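Local coordinates for conserved exported protein (Bacteroides fragilis, PDB 3CLW), which is of unknown function but is probably a glycoside hydrolase that cleaves O-glycosidic bonds, at residues V70-G75 with A161-K166; I181-E186 with E212-A217. All blocks are in the same frame, centred on the assembly; numbering follows the deposited sequence.

Interaction 1: V70-G75 with A161-K166; sequences VNIGAG and ARFLVK
Just before Ile72, which packs against Phe163, the carbonyl oxygen Asn71 O is gripped by two side-chain amides, Gln107 NE2 and Gln110 NE2, while Gln107 OE1 accepts a bond from Gly73 N. These bonds from the two glutamines hold the backbone at Asn71 and Gly73, on both sides of Ile72 in sequence, which probably steadies it against helix 157-173. Of the isoleucine it is the CG2 branch that does the touching: Ile72 CG2 lies 3.8 Å from Phe163 CZ and equally close to Phe163 CE2, a methyl resting obliquely on the far end of the ring. Phe163 reaches this far because its CG stands anti to the backbone N (chi1 163°), which carries the ring off the helix, and the two side chains run past one another in opposite senses. A carbonyl oxygen also comes near, Gly73 O lying 3.9 Å from Phe163 CZ, again obliquely. A looser flank comes from Leu164, whose CD2 is 4.6 Å from Ile72 CG2. The division of labour is instructive: directional bonds, among them those of the glutamines, hold the backbone of 70-75, whereas its grip on the helix is buried, small in area (110 Å²) and made almost wholly of undirected apolar packing.

Interaction 2: I181-E186 with E212-A217; sequences ISPNNE and EELDKA
Leu214 on helix 204-221 meets Ile181 and Pro183 together, and its forked end shows how one leucine can join a helix to the end of a strand and the residue after it. The CA–CB bond points from the helix toward the strand, and CG follows, anti to the carbonyl carbon and beside the backbone N (chi1 -86°), which sets one methyl toward each partner. There the branches part company. The CD1 methyl goes to the proline, where Leu214 CD1 is 3.7 Å from Pro183 CG. Pro183 CB is almost as near to that methyl at 3.8 Å, and Pro183 CD follows at 4.2 Å, a pattern that sets the methyl against the outer carbons of the pyrrolidine ring and further from its N and CA. The CD2 methyl turns to the strand, where Leu214 CD2 approaches Ile181 CG2 at 4.2 Å, a looser fit. Between Ile181 and Pro183, Ser182 points away from the helix, and its OG is hydrogen-bonded to Glu231 OE1. The contact is thus purely apolar on the helix side of the strand, while the polar group faces the other way, as expected for a barrel strand covered by a helix. Pro183 O is held by Thr129 OG1 from the loop after strand 125-128, which anchors the backbone at the proline. Strand 178-182 lies between parallel strands 125-128 and 226-232, and the latter adds to the packing, with Ile227 against Leu214 and Ile229 against Pro183. Helix 204-221, which links strands 178-182 and 226-232, therefore lies on the outer side of the barrel, with helix 157-173 packed alongside it.

In the fold
Interactions 1 and 2 are both buried, with centres about 10 Å apart, and each joins a segment that starts on a parallel barrel strand to an outer helix. They hold different elements but abut directly: helices 157-173 and 204-221 pack through Ala161 CB and Leu214 N, 3.5 Å apart, and Leu164 CD1 of the first helix reaches Ile181 CG2 at 3.9 Å. Their chemistry differs with place. In interaction 1 Ile72 and Gly73 meet an aromatic ring, with a carbonyl oxygen close by; in interaction 2, which includes the strand residue Ile181, only aliphatic groups meet. Such serial packing of helices on strands is the building principle of the TIM barrel.

Interaction 1: V70-G75 with A161-K166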
loop_
_atom_site.group_PDB
_atom_site.type_symbol
_atom_site.label_atom_id
_atom_site.label_comp_id
_atom_site.label_asym_id
_atom_site.label_seq_id
_atom_site.Cartn_x
_atom_site.Cartn_y
_atom_site.Cartn_z
ATOM N N VAL A 70 -5.260 -6.813 5.575
ATOM C CA VAL A 70 -5.828 -8.152 5.659
ATOM C C VAL A 70 -7.064 -8.313 4.736
ATOM O O VAL A 70 -8.046 -7.561 4.846
ATOM C CB VAL A 70 -6.165 -8.490 7.140
ATOM C CG1 VAL A 70 -6.878 -9.859 7.271
ATOM C CG2 VAL A 70 -4.899 -8.450 7.959
ATOM N N ASN A 71 -6.991 -9.283 3.831
ATOM C CA ASN A 71 -8.092 -9.613 2.930
ATOM C C ASN A 71 -9.135 -10.473 3.640
ATOM O O ASN A 71 -8.954 -11.684 3.828
ATOM C CB ASN A 71 -7.567 -10.364 1.680
ATOM C CG ASN A 71 -8.657 -10.584 0.609
ATOM O OD1 ASN A 71 -8.580 -11.520 -0.169
ATOM N ND2 ASN A 71 -9.664 -9.742 0.588
ATOM N N ILE A 72 -10.233 -9.829 4.027
ATOM C CA ILE A 72 -11.368 -10.521 4.584
ATOM C C ILE A 72 -12.043 -11.255 3.427
ATOM O O ILE A 72 -12.471 -10.643 2.435
ATOM C CB ILE A 72 -12.319 -9.536 5.300
ATOM C CG1 ILE A 72 -11.585 -8.845 6.476
ATOM C CG2 ILE A 72 -13.566 -10.240 5.771
ATOM C CD1 ILE A 72 -11.008 -9.792 7.542
ATOM N N GLY A 73 -12.085 -12.579 3.543
ATOM C CA GLY A 73 -12.616 -13.430 2.492
ATOM C C GLY A 73 -14.122 -13.358 2.256
ATOM O O GLY A 73 -14.901 -13.036 3.149
ATOM N N ALA A 74 -14.516 -13.734 1.051
ATOM C CA ALA A 74 -15.876 -13.585 0.559
ATOM C C ALA A 74 -16.416 -14.979 0.286
ATOM O O ALA A 74 -17.563 -15.135 -0.141
ATOM C CB ALA A 74 -15.877 -12.726 -0.718
ATOM N N GLY A 75 -15.573 -15.995 0.521
ATOM C CA GLY A 75 -15.996 -17.385 0.475
ATOM C C GLY A 75 -15.994 -18.033 -0.896
ATOM O O GLY A 75 -16.730 -18.984 -1.143
ATOM N N ALA A 161 -22.155 -4.420 5.561
ATOM C CA ALA A 161 -21.531 -3.515 6.551
ATOM C C ALA A 161 -21.473 -4.165 7.931
ATOM O O ALA A 161 -20.451 -4.051 8.630
ATOM C CB ALA A 161 -22.246 -2.163 6.608
ATOM N N ARG A 162 -22.550 -4.851 8.320
ATOM C CA ARG A 162 -22.567 -5.512 9.603
ATOM C C ARG A 162 -21.539 -6.670 9.705
ATOM O O ARG A 162 -20.930 -6.870 10.746
ATOM C CB ARG A 162 -23.962 -5.989 9.965
ATOM C CG ARG A 162 -24.889 -4.841 10.463
ATOM C CD ARG A 162 -26.090 -5.421 11.199
ATOM N NE ARG A 162 -26.892 -6.273 10.328
ATOM C CZ ARG A 162 -27.948 -5.856 9.613
ATOM N NH1 ARG A 162 -28.347 -4.572 9.641
ATOM N NH2 ARG A 162 -28.615 -6.731 8.851
ATOM N N PHE A 163 -21.387 -7.409 8.606
ATOM C CA PHE A 163 -20.415 -8.479 8.479
ATOM C C PHE A 163 -18.987 -7.943 8.662
ATOM O O PHE A 163 -18.243 -8.482 9.469
ATOM C CB PHE A 163 -20.543 -9.181 7.121
ATOM C CG PHE A 163 -19.332 -10.005 6.753
ATOM C CD1 PHE A 163 -19.068 -11.214 7.402
ATOM C CD2 PHE A 163 -18.452 -9.566 5.761
ATOM C CE1 PHE A 163 -17.939 -11.991 7.078
ATOM C CE2 PHE A 163 -17.319 -10.348 5.399
ATOM C CZ PHE A 163 -17.070 -11.563 6.094
ATOM N N LEU A 164 -18.644 -6.886 7.917
ATOM C CA LEU A 164 -17.348 -6.211 8.027
ATOM C C LEU A 164 -17.060 -5.638 9.422
ATOM O O LEU A 164 -15.953 -5.777 9.922
ATOM C CB LEU A 164 -17.222 -5.096 6.998
ATOM C CG LEU A 164 -17.209 -5.499 5.525
ATOM C CD1 LEU A 164 -17.268 -4.260 4.660
ATOM C CD2 LEU A 164 -15.902 -6.259 5.255
ATOM N N VAL A 165 -18.067 -5.036 10.052
ATOM C CA VAL A 165 -17.917 -4.495 11.394
ATOM C C VAL A 165 -17.779 -5.582 12.450
ATOM O O VAL A 165 -16.938 -5.469 13.319
ATOM C CB VAL A 165 -19.055 -3.494 11.777
ATOM C CG1 VAL A 165 -19.087 -3.249 13.281
ATOM C CG2 VAL A 165 -18.868 -2.192 11.035
ATOM N N LYS A 166 -18.610 -6.619 12.382
ATOM C CA LYS A 166 -18.493 -7.749 13.316
ATOM C C LYS A 166 -17.114 -8.451 13.247
ATOM O O LYS A 166 -16.597 -8.876 14.276
ATOM C CB LYS A 166 -19.619 -8.778 13.131
ATOM C CG LYS A 166 -19.315 -10.157 13.807
ATOM C CD LYS A 166 -20.531 -10.738 14.442
ATOM C CE LYS A 166 -20.199 -12.035 15.172
ATOM N NZ LYS A 166 -21.438 -12.663 15.677
#

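Interaction 2: I181-E186 with E212-A217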
loop_
_atom_site.group_PDB
_atom_site.type_symbol
_atom_site.label_atom_id
_atom_site.label_comp_id
_atom_site.label_asym_id
_atom_site.label_seq_id
_atom_site.Cartn_x
_atom_site.Cartn_y
_atom_site.Cartn_z
ATOM N N ILE A 181 -11.450 -0.074 7.624
ATOM C CA ILE A 181 -12.197 -1.033 6.809
ATOM C C ILE A 181 -12.353 -0.458 5.434
ATOM O O ILE A 181 -12.890 0.638 5.283
ATOM C CB ILE A 181 -13.613 -1.328 7.334
ATOM C CG1 ILE A 181 -13.573 -2.139 8.631
ATOM C CG2 ILE A 181 -14.434 -2.125 6.285
ATOM C CD1 ILE A 181 -14.831 -2.042 9.457
ATOM N N SER A 182 -11.918 -1.215 4.443
ATOM C CA SER A 182 -12.000 -0.826 3.049
ATOM C C SER A 182 -12.958 -1.768 2.296
ATOM O O SER A 182 -12.594 -2.881 1.934
ATOM C CB SER A 182 -10.594 -0.783 2.464
ATOM O OG SER A 182 -10.624 -0.366 1.132
ATOM N N PRO A 183 -14.227 -1.335 2.108
ATOM C CA PRO A 183 -15.265 -2.263 1.617
ATOM C C PRO A 183 -15.179 -2.577 0.119
ATOM O O PRO A 183 -15.652 -3.640 -0.322
ATOM C CB PRO A 183 -16.580 -1.529 1.959
ATOM C CG PRO A 183 -16.212 -0.063 1.828
ATOM C CD PRO A 183 -14.771 0.023 2.347
ATOM N N ASN A 184 -14.550 -1.706 -0.653
ATOM C CA ASN A 184 -14.565 -1.876 -2.115
ATOM C C ASN A 184 -13.192 -1.692 -2.729
ATOM O O ASN A 184 -12.460 -0.755 -2.358
ATOM C CB ASN A 184 -15.528 -0.872 -2.758
ATOM C CG ASN A 184 -16.978 -1.072 -2.312
ATOM O OD1 ASN A 184 -17.367 -0.683 -1.193
ATOM N ND2 ASN A 184 -17.795 -1.680 -3.197
ATOM N N ASN A 185 -12.845 -2.589 -3.649
ATOM C CA ASN A 185 -11.577 -2.524 -4.348
ATOM C C ASN A 185 -11.753 -2.238 -5.824
ATOM O O ASN A 185 -12.586 -2.857 -6.497
ATOM C CB ASN A 185 -10.836 -3.849 -4.238
ATOM C CG ASN A 185 -9.484 -3.818 -4.939
ATOM O OD1 ASN A 185 -8.649 -2.976 -4.614
ATOM N ND2 ASN A 185 -9.250 -4.757 -5.876
ATOM N N GLU A 186 -10.946 -1.324 -6.332
ATOM C CA GLU A 186 -10.982 -0.967 -7.749
ATOM C C GLU A 186 -12.421 -1.035 -8.338
ATOM O O GLU A 186 -12.689 -1.798 -9.254
ATOM C CB GLU A 186 -9.960 -1.812 -8.516
ATOM C CG GLU A 186 -8.548 -1.632 -7.955
ATOM C CD GLU A 186 -7.437 -2.279 -8.781
ATOM O OE1 GLU A 186 -7.730 -3.064 -9.689
ATOM O OE2 GLU A 186 -6.252 -1.983 -8.533
ATOM N N GLU A 212 -22.362 4.881 4.103
ATOM C CA GLU A 212 -23.481 5.194 4.954
ATOM C C GLU A 212 -23.781 4.026 5.893
ATOM O O GLU A 212 -23.905 4.217 7.111
ATOM C CB GLU A 212 -24.688 5.543 4.072
ATOM C CG GLU A 212 -26.011 5.751 4.778
ATOM C CD GLU A 212 -27.091 6.274 3.785
ATOM O OE1 GLU A 212 -27.351 5.625 2.721
ATOM O OE2 GLU A 212 -27.637 7.365 4.059
ATOM N N GLU A 213 -23.876 2.818 5.339
ATOM C CA GLU A 213 -24.180 1.648 6.165
ATOM C C GLU A 213 -23.045 1.268 7.142
ATOM O O GLU A 213 -23.300 0.899 8.312
ATOM C CB GLU A 213 -24.583 0.458 5.287
ATOM C CG GLU A 213 -25.852 0.681 4.471
ATOM C CD GLU A 213 -27.093 1.030 5.309
ATOM O OE1 GLU A 213 -27.231 0.596 6.472
ATOM O OE2 GLU A 213 -27.966 1.745 4.777
ATOM N N LEU A 214 -21.801 1.349 6.671
ATOM C CA LEU A 214 -20.643 1.094 7.563
ATOM C C LEU A 214 -20.621 2.109 8.694
ATOM O O LEU A 214 -20.429 1.760 9.836
ATOM C CB LEU A 214 -19.329 1.142 6.789
ATOM C CG LEU A 214 -18.940 -0.184 6.145
ATOM C CD1 LEU A 214 -17.932 0.099 5.057
ATOM C CD2 LEU A 214 -18.383 -1.158 7.225
ATOM N N ASP A 215 -20.837 3.373 8.360
ATOM C CA ASP A 215 -20.904 4.437 9.362
ATOM C C ASP A 215 -21.882 4.079 10.474
ATOM O O ASP A 215 -21.541 4.134 11.634
ATOM C CB ASP A 215 -21.277 5.757 8.706
ATOM C CG ASP A 215 -21.320 6.906 9.694
ATOM O OD1 ASP A 215 -20.240 7.386 10.113
ATOM O OD2 ASP A 215 -22.449 7.334 10.037
ATOM N N LYS A 216 -23.089 3.689 10.105
ATOM C CA LYS A 216 -24.119 3.305 11.057
ATOM C C LYS A 216 -23.719 2.068 11.882
ATOM O O LYS A 216 -23.875 2.032 13.106
ATOM C CB LYS A 216 -25.410 3.047 10.277
ATOM C CG LYS A 216 -26.614 2.617 11.097
ATOM C CD LYS A 216 -27.745 2.300 10.106
ATOM C CE LYS A 216 -29.095 2.036 10.777
ATOM N NZ LYS A 216 -30.229 2.483 9.856
ATOM N N ALA A 217 -23.218 1.045 11.199
ATOM C CA ALA A 217 -22.775 -0.191 11.853
ATOM C C ALA A 217 -21.609 0.046 12.851
ATOM O O ALA A 217 -21.589 -0.528 13.949
ATOM C CB ALA A 217 -22.410 -1.223 10.765
#